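PDB 6K8C: folylpolyglutamate synthase (FolC) from Helicobacter pylori, which probably catalyses ATP-dependent addition of glutamate to dihydropteroate, forming dihydrofolate, and then of further glutamates to reduced folates, building folylpolyglutamates. Local coordinates for residues Leu185-Pro196 and Ile208-Val219; His51-Gly59 and Glu142-Asn153. All coordinates share one frame; numbering follows the deposited sequence.

Contact 1: residues Leu185-Pro196 and Ile208-Val219; sequences LKAMGSLSIIAP and IAKEKHAKLIVV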
ATOM      1  N   LEU A 185      10.228   3.622  13.880  1.00 39.32           N
ATOM      2  CA  LEU A 185      10.389   4.998  14.326  1.00 32.17           C
ATOM      3  C   LEU A 185      11.843   5.438  14.418  1.00 39.55           C
ATOM      4  O   LEU A 185      12.109   6.644  14.387  1.00 36.41           O
ATOM      5  CB  LEU A 185       9.713   5.187  15.687  1.00 31.10           C
ATOM      6  CG  LEU A 185       8.189   5.067  15.669  1.00 33.07           C
ATOM      7  CD1 LEU A 185       7.657   4.782  17.068  1.00 37.04           C
ATOM      8  CD2 LEU A 185       7.566   6.327  15.094  1.00 33.51           C
ATOM      9  N   LYS A 186      12.787   4.499  14.527  1.00 37.42           N
ATOM     10  CA  LYS A 186      14.179   4.881  14.752  1.00 48.39           C
ATOM     11  C   LYS A 186      14.747   5.683  13.589  1.00 48.89           C
ATOM     12  O   LYS A 186      15.632   6.523  13.791  1.00 49.12           O
ATOM     13  CB  LYS A 186      15.035   3.638  15.004  1.00 50.66           C
ATOM     14  CG  LYS A 186      15.212   3.315  16.477  1.00 60.72           C
ATOM     15  CD  LYS A 186      15.927   1.990  16.681  1.00 71.24           C
ATOM     16  CE  LYS A 186      16.003   1.642  18.159  1.00 73.71           C
ATOM     17  NZ  LYS A 186      15.222   0.417  18.484  1.00 74.04           N
ATOM     18  N   ALA A 187      14.255   5.449  12.375  1.00 39.75           N
ATOM     19  CA  ALA A 187      14.738   6.149  11.196  1.00 48.19           C
ATOM     20  C   ALA A 187      13.988   7.450  10.927  1.00 48.38           C
ATOM     21  O   ALA A 187      14.085   7.990   9.818  1.00 43.07           O
ATOM     22  CB  ALA A 187      14.659   5.232   9.976  1.00 53.18           C
ATOM     23  N   MET A 188      13.245   7.966  11.907  1.00 39.16           N
ATOM     24  CA  MET A 188      12.591   9.252  11.726  1.00 32.94           C
ATOM     25  C   MET A 188      13.635  10.348  11.555  1.00 39.88           C
ATOM     26  O   MET A 188      14.700  10.322  12.179  1.00 36.91           O
ATOM     27  CB  MET A 188      11.660   9.560  12.909  1.00 38.04           C
ATOM     28  CG  MET A 188      12.305  10.280  14.082  1.00 34.40           C
ATOM     29  SD  MET A 188      11.141  10.910  15.320  1.00 36.66           S
ATOM     30  CE  MET A 188      10.236   9.433  15.782  1.00 29.63           C
ATOM     31  N   GLY A 189      13.345  11.289  10.668  1.00 39.07           N
ATOM     32  CA  GLY A 189      14.201  12.434  10.432  1.00 36.19           C
ATOM     33  C   GLY A 189      13.824  13.608  11.307  1.00 40.43           C
ATOM     34  O   GLY A 189      13.252  13.450  12.390  1.00 39.68           O
ATOM     35  N   SER A 190      14.126  14.811  10.819  1.00 34.34           N
ATOM     36  CA  SER A 190      13.942  16.007  11.625  1.00 36.58           C
ATOM     37  C   SER A 190      12.494  16.482  11.668  1.00 36.24           C
ATOM     38  O   SER A 190      12.144  17.267  12.554  1.00 34.37           O
ATOM     39  CB  SER A 190      14.836  17.132  11.099  1.00 33.67           C
ATOM     40  OG  SER A 190      14.475  17.490   9.776  1.00 40.15           O
ATOM     41  N   LEU A 191      11.647  16.017  10.751  1.00 35.71           N
ATOM     42  CA  LEU A 191      10.280  16.512  10.625  1.00 39.42           C
ATOM     43  C   LEU A 191       9.370  15.344  10.283  1.00 34.08           C
ATOM     44  O   LEU A 191       9.553  14.702   9.246  1.00 29.07           O
ATOM     45  CB  LEU A 191      10.192  17.601   9.548  1.00 38.85           C
ATOM     46  CG  LEU A 191       8.825  18.245   9.306  1.00 30.84           C
ATOM     47  CD1 LEU A 191       8.294  18.842  10.586  1.00 32.06           C
ATOM     48  CD2 LEU A 191       8.916  19.296   8.205  1.00 32.34           C
ATOM     49  N   SER A 192       8.389  15.072  11.144  1.00 29.03           N
ATOM     50  CA  SER A 192       7.520  13.923  10.938  1.00 32.74           C
ATOM     51  C   SER A 192       6.102  14.227  11.397  1.00 29.96           C
ATOM     52  O   SER A 192       5.889  14.930  12.388  1.00 33.73           O
ATOM     53  CB  SER A 192       8.038  12.688  11.681  1.00 29.71           C
ATOM     54  OG  SER A 192       9.375  12.401  11.308  1.00 33.29           O
ATOM     55  N   ILE A 193       5.147  13.674  10.665  1.00 30.44           N
ATOM     56  CA  ILE A 193       3.736  13.674  11.024  1.00 27.38           C
ATOM     57  C   ILE A 193       3.392  12.279  11.510  1.00 28.20           C
ATOM     58  O   ILE A 193       3.828  11.289  10.915  1.00 26.94           O
ATOM     59  CB  ILE A 193       2.874  14.077   9.815  1.00 35.16           C
ATOM     60  CG1 ILE A 193       3.109  15.551   9.489  1.00 35.01           C
ATOM     61  CG2 ILE A 193       1.389  13.814  10.075  1.00 30.54           C
ATOM     62  CD1 ILE A 193       3.380  15.775   8.061  1.00 41.39           C
ATOM     63  N   ILE A 194       2.631  12.181  12.597  1.00 24.85           N
ATOM     64  CA  ILE A 194       2.253  10.875  13.122  1.00 22.64           C
ATOM     65  C   ILE A 194       0.735  10.809  13.237  1.00 29.49           C
ATOM     66  O   ILE A 194       0.117  11.657  13.894  1.00 29.04           O
ATOM     67  CB  ILE A 194       2.946  10.557  14.464  1.00 27.00           C
ATOM     68  CG1 ILE A 194       2.641   9.123  14.898  1.00 28.95           C
ATOM     69  CG2 ILE A 194       2.603  11.551  15.557  1.00 30.81           C
ATOM     70  CD1 ILE A 194       3.770   8.477  15.688  1.00 36.99           C
ATOM     71  N   ALA A 195       0.137   9.816  12.571  1.00 29.02           N
ATOM     72  CA  ALA A 195      -1.284   9.526  12.703  1.00 28.70           C
ATOM     73  C   ALA A 195      -1.588   9.042  14.121  1.00 27.55           C
ATOM     74  O   ALA A 195      -0.674   8.661  14.859  1.00 26.96           O
ATOM     75  CB  ALA A 195      -1.691   8.463  11.678  1.00 25.38           C
ATOM     76  N   PRO A 196      -2.861   9.052  14.531  1.00 27.06           N
ATOM     77  CA  PRO A 196      -3.205   8.523  15.861  1.00 28.65           C
ATOM     78  C   PRO A 196      -2.728   7.085  16.020  1.00 31.40           C
ATOM     79  O   PRO A 196      -2.921   6.245  15.137  1.00 36.54           O
ATOM     80  CB  PRO A 196      -4.736   8.630  15.902  1.00 28.16           C
ATOM     81  CG  PRO A 196      -5.049   9.749  14.963  1.00 29.59           C
ATOM     82  CD  PRO A 196      -4.040   9.623  13.851  1.00 27.28           C
ATOM     83  N   ILE A 208      11.848   9.059  20.980  1.00 36.89           N
ATOM     84  CA  ILE A 208      12.862   9.116  19.935  1.00 36.89           C
ATOM     85  C   ILE A 208      12.989  10.533  19.389  1.00 41.14           C
ATOM     86  O   ILE A 208      14.102  11.027  19.172  1.00 43.42           O
ATOM     87  CB  ILE A 208      12.542   8.098  18.826  1.00 35.55           C
ATOM     88  CG1 ILE A 208      12.894   6.680  19.290  1.00 35.82           C
ATOM     89  CG2 ILE A 208      13.290   8.436  17.541  1.00 33.43           C
ATOM     90  CD1 ILE A 208      12.103   5.594  18.600  1.00 42.00           C
ATOM     91  N   ALA A 209      11.860  11.218  19.178  1.00 35.79           N
ATOM     92  CA  ALA A 209      11.912  12.577  18.642  1.00 31.09           C
ATOM     93  C   ALA A 209      12.672  13.511  19.575  1.00 38.41           C
ATOM     94  O   ALA A 209      13.457  14.354  19.121  1.00 41.44           O
ATOM     95  CB  ALA A 209      10.499  13.107  18.395  1.00 30.77           C
ATOM     96  N   LYS A 210      12.443  13.383  20.883  1.00 36.12           N
ATOM     97  CA  LYS A 210      13.187  14.185  21.846  1.00 36.12           C
ATOM     98  C   LYS A 210      14.672  13.854  21.798  1.00 38.95           C
ATOM     99  O   LYS A 210      15.520  14.755  21.823  1.00 49.69           O
ATOM    100  CB  LYS A 210      12.622  13.956  23.248  1.00 44.17           C
ATOM    101  CG  LYS A 210      13.254  14.801  24.339  1.00 45.21           C
ATOM    102  CD  LYS A 210      12.619  14.480  25.685  1.00 56.81           C
ATOM    103  CE  LYS A 210      13.179  15.349  26.800  1.00 61.86           C
ATOM    104  NZ  LYS A 210      12.377  15.198  28.048  1.00 64.63           N
ATOM    105  N   GLU A 211      15.004  12.564  21.707  1.00 43.94           N
ATOM    106  CA  GLU A 211      16.403  12.153  21.633  1.00 51.35           C
ATOM    107  C   GLU A 211      17.089  12.717  20.392  1.00 47.69           C
ATOM    108  O   GLU A 211      18.267  13.088  20.441  1.00 51.74           O
ATOM    109  CB  GLU A 211      16.496  10.626  21.652  1.00 48.04           C
ATOM    110  CG  GLU A 211      17.909  10.079  21.510  1.00 61.89           C
ATOM    111  CD  GLU A 211      18.187   9.538  20.120  1.00 72.17           C
ATOM    112  OE1 GLU A 211      17.539   8.545  19.721  1.00 74.78           O
ATOM    113  OE2 GLU A 211      19.053  10.109  19.424  1.00 74.08           O
ATOM    114  N   LYS A 212      16.371  12.794  19.273  1.00 38.95           N
ATOM    115  CA  LYS A 212      16.940  13.261  18.017  1.00 41.37           C
ATOM    116  C   LYS A 212      16.721  14.750  17.770  1.00 42.32           C
ATOM    117  O   LYS A 212      17.098  15.241  16.700  1.00 44.13           O
ATOM    118  CB  LYS A 212      16.361  12.456  16.846  1.00 44.95           C
ATOM    119  CG  LYS A 212      16.632  10.962  16.934  1.00 45.56           C
ATOM    120  CD  LYS A 212      15.960  10.204  15.798  1.00 44.22           C
ATOM    121  CE  LYS A 212      16.966   9.403  14.986  1.00 54.26           C
ATOM    122  NZ  LYS A 212      17.718  10.260  14.023  1.00 60.83           N
ATOM    123  N   HIS A 213      16.128  15.471  18.726  1.00 44.54           N
ATOM    124  CA  HIS A 213      15.811  16.896  18.580  1.00 47.53           C
ATOM    125  C   HIS A 213      14.892  17.151  17.391  1.00 45.84           C
ATOM    126  O   HIS A 213      14.963  18.205  16.757  1.00 38.64           O
ATOM    127  CB  HIS A 213      17.079  17.748  18.451  1.00 49.69           C
ATOM    128  CG  HIS A 213      18.111  17.471  19.500  1.00 55.64           C
ATOM    129  ND1 HIS A 213      17.888  17.691  20.842  1.00 57.86           N
ATOM    130  CD2 HIS A 213      19.377  16.999  19.402  1.00 55.01           C
ATOM    131  CE1 HIS A 213      18.969  17.361  21.526  1.00 59.61           C
ATOM    132  NE2 HIS A 213      19.888  16.940  20.675  1.00 59.96           N
ATOM    133  N   ALA A 214      14.025  16.194  17.080  1.00 44.29           N
ATOM    134  CA  ALA A 214      13.182  16.248  15.896  1.00 42.21           C
ATOM    135  C   ALA A 214      11.827  16.854  16.228  1.00 38.70           C
ATOM    136  O   ALA A 214      11.403  16.892  17.386  1.00 34.23           O
ATOM    137  CB  ALA A 214      12.991  14.851  15.304  1.00 33.89           C
ATOM    138  N   LYS A 215      11.141  17.328  15.192  1.00 32.59           N
ATOM    139  CA  LYS A 215       9.803  17.886  15.347  1.00 35.09           C
ATOM    140  C   LYS A 215       8.782  16.822  14.954  1.00 34.01           C
ATOM    141  O   LYS A 215       8.802  16.317  13.827  1.00 34.56           O
ATOM    142  CB  LYS A 215       9.627  19.158  14.516  1.00 37.43           C
ATOM    143  CG  LYS A 215       8.218  19.764  14.611  1.00 45.39           C
ATOM    144  CD  LYS A 215       7.922  20.675  13.431  1.00 65.87           C
ATOM    145  CE  LYS A 215       6.880  21.737  13.749  1.00 62.06           C
ATOM    146  NZ  LYS A 215       6.736  22.660  12.585  1.00 62.74           N
ATOM    147  N   LEU A 216       7.914  16.471  15.895  1.00 31.29           N
ATOM    148  CA  LEU A 216       6.885  15.458  15.707  1.00 35.88           C
ATOM    149  C   LEU A 216       5.532  16.155  15.724  1.00 37.56           C
ATOM    150  O   LEU A 216       5.155  16.753  16.735  1.00 34.49           O
ATOM    151  CB  LEU A 216       6.975  14.401  16.807  1.00 37.82           C
ATOM    152  CG  LEU A 216       6.128  13.139  16.704  1.00 37.44           C
ATOM    153  CD1 LEU A 216       6.449  12.379  15.417  1.00 33.81           C
ATOM    154  CD2 LEU A 216       6.357  12.268  17.939  1.00 34.69           C
ATOM    155  N   ILE A 217       4.821  16.108  14.603  1.00 25.24           N
ATOM    156  CA  ILE A 217       3.513  16.742  14.477  1.00 27.71           C
ATOM    157  C   ILE A 217       2.461  15.667  14.708  1.00 33.99           C
ATOM    158  O   ILE A 217       2.277  14.778  13.873  1.00 29.47           O
ATOM    159  CB  ILE A 217       3.332  17.414  13.111  1.00 29.06           C
ATOM    160  CG1 ILE A 217       4.328  18.564  12.942  1.00 29.78           C
ATOM    161  CG2 ILE A 217       1.908  17.931  12.955  1.00 39.41           C
ATOM    162  CD1 ILE A 217       4.495  19.002  11.495  1.00 28.28           C
ATOM    163  N   VAL A 218       1.755  15.751  15.828  1.00 27.62           N
ATOM    164  CA  VAL A 218       0.794  14.726  16.216  1.00 29.23           C
ATOM    165  C   VAL A 218      -0.567  15.088  15.636  1.00 30.31           C
ATOM    166  O   VAL A 218      -1.122  16.147  15.943  1.00 30.86           O
ATOM    167  CB  VAL A 218       0.730  14.584  17.743  1.00 32.87           C
ATOM    168  CG1 VAL A 218      -0.258  13.506  18.140  1.00 36.44           C
ATOM    169  CG2 VAL A 218       2.121  14.274  18.298  1.00 34.45           C
ATOM    170  N   VAL A 219      -1.106  14.213  14.795  1.00 29.04           N
ATOM    171  CA  VAL A 219      -2.405  14.461  14.177  1.00 26.31           C
ATOM    172  C   VAL A 219      -3.496  14.228  15.210  1.00 29.71           C
ATOM    173  O   VAL A 219      -3.556  13.164  15.837  1.00 28.10           O
ATOM    174  CB  VAL A 219      -2.605  13.563  12.948  1.00 24.44           C
ATOM    175  CG1 VAL A 219      -4.021  13.706  12.426  1.00 27.80           C
ATOM    176  CG2 VAL A 219      -1.602  13.929  11.864  1.00 25.77           C
TER
HETATM  177  O   HOH W   1      10.570  13.621  13.179  1.00 43.94           O
HETATM  178  O   HOH W   2      -1.687  11.323  16.299  1.00 40.95           O
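Ser190-Ile194 runs beside Lys215-Val219, joined by five backbone hydrogen bonds from Lys215 N to Ser190 O at one end to Val219 N to Ile194 O at the other; the parallel strands 191-194 and 215-218 approach to 4.7 Å between axes, at 22°. Leu191, Ile193, Lys215 and Ile217 share one face of the sheet. There Leu191 lies alongside the aliphatic part of Lys215, with CD1 only 3.4 Å from Lys215 CD, while the long chain carries the ammonium group away from this apolar surface. Further along, Ile193 CG2 meets Val219 CG2 at a tight 3.5 Å. On the other face, Ile194 CG2 sits 3.9 Å from Leu216 CD1, and both side chains also touch Ala205 of the connecting helix. This is a beta-alpha-beta unit: helix 199-211 carries the chain from the inner strand to 215-218, at the sheet's edge, and ends in a Schellman motif at His213. Met188 packs against the helix end. Its chain, bent at chi3 (56°), lays SD 3.8 Å from Ala209 CB and CE 3.7 Å from Ile208 CG2. Ala214, small enough for its place, brings CB to 3.2 Å from Gly189 O. One water takes the proton of the buried Ser192 hydroxyl and donates to Gly189 O and Lys215 O.

Contact 2: residues His51-Gly59 and Glu142-Asn153; sequences HVVGTNGKG and EAGLGGEFDSTN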
ATOM      1  N   HIS A  51       8.614  10.127   3.234  1.00 23.91           N
ATOM      2  CA  HIS A  51       8.752   8.721   3.607  1.00 31.39           C
ATOM      3  C   HIS A  51       7.490   8.284   4.346  1.00 25.61           C
ATOM      4  O   HIS A  51       7.220   8.759   5.451  1.00 29.74           O
ATOM      5  CB  HIS A  51       9.991   8.531   4.479  1.00 26.49           C
ATOM      6  CG  HIS A  51      10.512   7.128   4.517  1.00 38.65           C
ATOM      7  ND1 HIS A  51      11.338   6.674   5.525  1.00 38.35           N
ATOM      8  CD2 HIS A  51      10.340   6.083   3.673  1.00 39.30           C
ATOM      9  CE1 HIS A  51      11.647   5.408   5.302  1.00 38.50           C
ATOM     10  NE2 HIS A  51      11.055   5.026   4.185  1.00 42.26           N
ATOM     11  N   VAL A  52       6.731   7.368   3.751  1.00 26.70           N
ATOM     12  CA  VAL A  52       5.507   6.847   4.354  1.00 26.59           C
ATOM     13  C   VAL A  52       5.839   5.528   5.046  1.00 28.92           C
ATOM     14  O   VAL A  52       6.242   4.558   4.393  1.00 26.50           O
ATOM     15  CB  VAL A  52       4.398   6.666   3.303  1.00 23.95           C
ATOM     16  CG1 VAL A  52       3.124   6.158   3.959  1.00 24.87           C
ATOM     17  CG2 VAL A  52       4.125   7.987   2.589  1.00 25.80           C
ATOM     18  N   VAL A  53       5.670   5.495   6.368  1.00 26.78           N
ATOM     19  CA  VAL A  53       6.060   4.370   7.210  1.00 26.41           C
ATOM     20  C   VAL A  53       4.884   4.009   8.107  1.00 28.61           C
ATOM     21  O   VAL A  53       4.221   4.896   8.654  1.00 27.41           O
ATOM     22  CB  VAL A  53       7.304   4.714   8.059  1.00 24.85           C
ATOM     23  CG1 VAL A  53       7.617   3.602   9.048  1.00 28.58           C
ATOM     24  CG2 VAL A  53       8.511   4.981   7.164  1.00 33.57           C
ATOM     25  N   GLY A  54       4.624   2.721   8.264  1.00 28.37           N
ATOM     26  CA  GLY A  54       3.559   2.284   9.144  1.00 30.88           C
ATOM     27  C   GLY A  54       3.082   0.894   8.773  1.00 36.04           C
ATOM     28  O   GLY A  54       3.673   0.213   7.940  1.00 32.28           O
ATOM     29  N   THR A  55       1.988   0.488   9.416  1.00 33.20           N
ATOM     30  CA  THR A  55       1.396  -0.821   9.173  1.00 31.73           C
ATOM     31  C   THR A  55       0.132  -0.749   8.331  1.00 32.27           C
ATOM     32  O   THR A  55       0.010  -1.468   7.338  1.00 30.38           O
ATOM     33  CB  THR A  55       1.086  -1.521  10.502  1.00 35.43           C
ATOM     34  OG1 THR A  55       2.290  -1.638  11.268  1.00 36.88           O
ATOM     35  CG2 THR A  55       0.505  -2.909  10.254  1.00 37.68           C
ATOM     36  N   ASN A  56      -0.808   0.114   8.698  1.00 26.09           N
ATOM     37  CA  ASN A  56      -2.078   0.235   8.005  1.00 29.04           C
ATOM     38  C   ASN A  56      -2.198   1.606   7.360  1.00 28.71           C
ATOM     39  O   ASN A  56      -1.645   2.595   7.852  1.00 26.14           O
ATOM     40  CB  ASN A  56      -3.248   0.012   8.970  1.00 36.17           C
ATOM     41  CG  ASN A  56      -3.230  -1.371   9.590  1.00 40.92           C
ATOM     42  OD1 ASN A  56      -3.000  -2.366   8.904  1.00 44.98           O
ATOM     43  ND2 ASN A  56      -3.463  -1.438  10.893  1.00 48.70           N
ATOM     44  N   GLY A  57      -2.922   1.650   6.245  1.00 27.87           N
ATOM     45  CA  GLY A  57      -3.239   2.904   5.592  1.00 32.01           C
ATOM     46  C   GLY A  57      -2.102   3.582   4.863  1.00 31.19           C
ATOM     47  O   GLY A  57      -2.235   4.760   4.523  1.00 26.77           O
ATOM     48  N   LYS A  58      -0.988   2.888   4.606  1.00 26.08           N
ATOM     49  CA  LYS A  58       0.111   3.514   3.868  1.00 28.64           C
ATOM     50  C   LYS A  58      -0.331   3.908   2.467  1.00 23.79           C
ATOM     51  O   LYS A  58      -0.065   5.026   2.010  1.00 25.84           O
ATOM     52  CB  LYS A  58       1.320   2.574   3.799  1.00 27.50           C
ATOM     53  CG  LYS A  58       2.080   2.446   5.122  1.00 32.42           C
ATOM     54  CD  LYS A  58       3.496   1.919   4.897  1.00 37.58           C
ATOM     55  CE  LYS A  58       3.487   0.502   4.347  1.00 34.96           C
ATOM     56  NZ  LYS A  58       2.549  -0.385   5.088  1.00 37.02           N
ATOM     57  N   GLY A  59      -1.032   3.004   1.780  1.00 24.61           N
ATOM     58  CA  GLY A  59      -1.369   3.244   0.385  1.00 28.30           C
ATOM     59  C   GLY A  59      -2.292   4.431   0.195  1.00 30.68           C
ATOM     60  O   GLY A  59      -2.034   5.306  -0.636  1.00 24.88           O
ATOM     61  N   GLU A 142       6.939   4.892  -0.171  1.00 29.83           N
ATOM     62  CA  GLU A 142       6.420   3.965   0.826  1.00 24.45           C
ATOM     63  C   GLU A 142       7.510   2.988   1.243  1.00 31.44           C
ATOM     64  O   GLU A 142       8.173   2.383   0.392  1.00 29.79           O
ATOM     65  CB  GLU A 142       5.225   3.206   0.258  1.00 26.56           C
ATOM     66  CG  GLU A 142       4.503   2.315   1.242  1.00 31.82           C
ATOM     67  CD  GLU A 142       3.373   1.558   0.578  1.00 37.95           C
ATOM     68  OE1 GLU A 142       3.502   0.330   0.402  1.00 44.91           O
ATOM     69  OE2 GLU A 142       2.364   2.197   0.214  1.00 31.14           O
ATOM     70  N   ALA A 143       7.696   2.833   2.549  1.00 31.05           N
ATOM     71  CA  ALA A 143       8.682   1.883   3.043  1.00 29.95           C
ATOM     72  C   ALA A 143       8.230   0.453   2.765  1.00 42.08           C
ATOM     73  O   ALA A 143       7.034   0.146   2.736  1.00 30.31           O
ATOM     74  CB  ALA A 143       8.913   2.080   4.542  1.00 30.17           C
ATOM     75  N   GLY A 144       9.202  -0.418   2.537  1.00 31.81           N
ATOM     76  CA  GLY A 144       8.959  -1.841   2.418  1.00 42.99           C
ATOM     77  C   GLY A 144       9.000  -2.527   3.766  1.00 41.45           C
ATOM     78  O   GLY A 144       8.703  -1.928   4.805  1.00 49.05           O
ATOM     79  N   LEU A 145       9.403  -3.795   3.755  1.00 48.19           N
ATOM     80  CA  LEU A 145       9.404  -4.620   4.956  1.00 52.98           C
ATOM     81  C   LEU A 145      10.751  -4.651   5.668  1.00 59.59           C
ATOM     82  O   LEU A 145      10.887  -5.357   6.672  1.00 66.76           O
ATOM     83  CB  LEU A 145       8.975  -6.050   4.608  1.00 50.60           C
ATOM     84  CG  LEU A 145       7.644  -6.196   3.866  1.00 59.48           C
ATOM     85  CD1 LEU A 145       7.361  -7.659   3.557  1.00 68.58           C
ATOM     86  CD2 LEU A 145       6.503  -5.579   4.666  1.00 66.19           C
ATOM     87  N   GLY A 146      11.741  -3.898   5.186  1.00 53.70           N
ATOM     88  CA  GLY A 146      13.080  -3.940   5.753  1.00 54.25           C
ATOM     89  C   GLY A 146      13.223  -3.307   7.125  1.00 61.93           C
ATOM     90  O   GLY A 146      14.302  -3.410   7.719  1.00 62.51           O
ATOM     91  N   GLY A 147      12.181  -2.654   7.632  1.00 53.26           N
ATOM     92  CA  GLY A 147      12.263  -2.079   8.968  1.00 60.07           C
ATOM     93  C   GLY A 147      13.133  -0.838   8.987  1.00 57.78           C
ATOM     94  O   GLY A 147      12.975   0.073   8.165  1.00 65.99           O
ATOM     95  N   GLU A 148      14.060  -0.786   9.947  1.00 66.72           N
ATOM     96  CA  GLU A 148      14.988   0.337  10.025  1.00 67.63           C
ATOM     97  C   GLU A 148      16.053   0.271   8.941  1.00 63.64           C
ATOM     98  O   GLU A 148      16.631   1.306   8.590  1.00 65.14           O
ATOM     99  CB  GLU A 148      15.647   0.388  11.405  1.00 66.90           C
ATOM    100  CG  GLU A 148      16.609  -0.759  11.682  1.00 77.59           C
ATOM    101  CD  GLU A 148      17.127  -0.758  13.108  1.00 90.52           C
ATOM    102  OE1 GLU A 148      16.480  -1.381  13.978  1.00 81.19           O
ATOM    103  OE2 GLU A 148      18.180  -0.135  13.358  1.00 94.96           O
ATOM    104  N   PHE A 149      16.321  -0.919   8.403  1.00 53.37           N
ATOM    105  CA  PHE A 149      17.271  -1.097   7.314  1.00 64.74           C
ATOM    106  C   PHE A 149      16.584  -1.191   5.957  1.00 61.33           C
ATOM    107  O   PHE A 149      17.177  -1.706   5.003  1.00 54.25           O
ATOM    108  CB  PHE A 149      18.128  -2.340   7.557  1.00 67.87           C
ATOM    109  CG  PHE A 149      18.797  -2.361   8.903  1.00 68.43           C
ATOM    110  CD1 PHE A 149      19.753  -1.411   9.230  1.00 69.94           C
ATOM    111  CD2 PHE A 149      18.474  -3.331   9.837  1.00 75.63           C
ATOM    112  CE1 PHE A 149      20.374  -1.428  10.466  1.00 82.50           C
ATOM    113  CE2 PHE A 149      19.090  -3.353  11.077  1.00 81.49           C
ATOM    114  CZ  PHE A 149      20.041  -2.400  11.391  1.00 78.36           C
ATOM    115  N   ASP A 150      15.346  -0.713   5.857  1.00 42.36           N
ATOM    116  CA  ASP A 150      14.643  -0.728   4.583  1.00 38.38           C
ATOM    117  C   ASP A 150      15.409   0.093   3.555  1.00 45.41           C
ATOM    118  O   ASP A 150      16.098   1.062   3.889  1.00 38.99           O
ATOM    119  CB  ASP A 150      13.227  -0.176   4.751  1.00 38.43           C
ATOM    120  CG  ASP A 150      12.338  -0.488   3.565  1.00 47.25           C
ATOM    121  OD1 ASP A 150      11.930  -1.660   3.425  1.00 40.44           O
ATOM    122  OD2 ASP A 150      12.045   0.439   2.774  1.00 34.85           O
ATOM    123  N   SER A 151      15.293  -0.312   2.288  1.00 40.30           N
ATOM    124  CA  SER A 151      16.026   0.376   1.232  1.00 39.70           C
ATOM    125  C   SER A 151      15.602   1.835   1.109  1.00 43.92           C
ATOM    126  O   SER A 151      16.439   2.696   0.817  1.00 36.08           O
ATOM    127  CB  SER A 151      15.839  -0.352  -0.099  1.00 36.23           C
ATOM    128  OG  SER A 151      14.533  -0.170  -0.608  1.00 36.22           O
ATOM    129  N   THR A 152      14.318   2.140   1.342  1.00 35.81           N
ATOM    130  CA  THR A 152      13.866   3.522   1.225  1.00 40.48           C
ATOM    131  C   THR A 152      14.478   4.419   2.292  1.00 31.95           C
ATOM    132  O   THR A 152      14.448   5.646   2.145  1.00 39.63           O
ATOM    133  CB  THR A 152      12.339   3.605   1.296  1.00 34.95           C
ATOM    134  OG1 THR A 152      11.881   3.035   2.531  1.00 30.51           O
ATOM    135  CG2 THR A 152      11.710   2.867   0.130  1.00 33.57           C
ATOM    136  N   ASN A 153      15.044   3.837   3.351  1.00 32.24           N
ATOM    137  CA  ASN A 153      15.706   4.624   4.387  1.00 42.16           C
ATOM    138  C   ASN A 153      16.964   5.324   3.893  1.00 44.43           C
ATOM    139  O   ASN A 153      17.428   6.265   4.548  1.00 37.85           O
ATOM    140  CB  ASN A 153      16.071   3.733   5.576  1.00 43.00           C
ATOM    141  CG  ASN A 153      14.978   3.677   6.608  1.00 56.85           C
ATOM    142  OD1 ASN A 153      14.403   4.704   6.965  1.00 60.92           O
ATOM    143  ND2 ASN A 153      14.678   2.475   7.094  1.00 48.47           N
TER
HETATM  144  O   HOH W   3       2.093   4.857   0.399  1.00 27.81           O
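Val52 pairs in parallel with Glu142, and Ala143 N closes the bridge with a nearly straight bond to Val52 O, 2.9 Å long. Just beyond, the chain turns into the glycine-rich P-loop of the Mur ligase middle domain, Gly54-Thr55-Asn56-Gly57-Lys58-Gly59. The backbone angles of Gly54 would jam any CB against the preceding carbonyl oxygen, and Gly57 sits at the N-cap of the helix that follows, its N hydrogen-bonded to a citrate, probably from the crystallisation liquor. Lys58 is the long arm of this loop. Its CB lies 3.8 Å from Glu142 OE2; CD and then CE pass across the glutamate stem at about a right angle, CE standing 3.7 Å from Glu142 CG. Bends at chi3 (-65°) and chi4 (-46°) curl the tip back over the loop, where NZ donates to Gly54 O at 3.1 Å, from above the carbonyl plane. Glu142, in contrast, is extended, which carries its carboxylate off the face of the sheet to the start of helix 58-70: OE2 and Lys58 O share a water there, and OE1 accepts from Ser81 N. One residue before Val52, the His51 ring is sandwiched between Val53 CG2, 3.6 Å above its centre, and Thr152 O, offset toward the rim of the opposite face. A ring with an N-H at its far end suits this position, since NE2 can donate to Thr152 OG1 (2.7 Å), which lies 21° out of the ring plane. Asp150 organises the loop behind: OD2 accepts from Gly144 N and, in an Asx turn, from Thr152 N. The same OD2 receives the Thr152 hydroxyl on its anti lone pair, with OG1 2.6 Å away.

Overall arrangement
Both contacts belong to the Mur ligase middle domain and to its eight-stranded mixed sheet. Contact 2 joins strands 48-53 and 138-142 near the middle of the sheet, and contact 1 joins 191-194 and 215-218 at one edge; strand 159-162 lies between the two pairs. Their centres are 15 Å apart, and they touch where Ala187 packs on Asn153. Contact 2 lies nearer the centre of the chain and is the more buried, bringing together segments separated by 82 residues, whereas contact 1 follows it in sequence and closes over the single helix 199-211. The sheet thus carries the P-loop at the end of an interior strand, 48-53, with a local beta-alpha-beta unit completing its border.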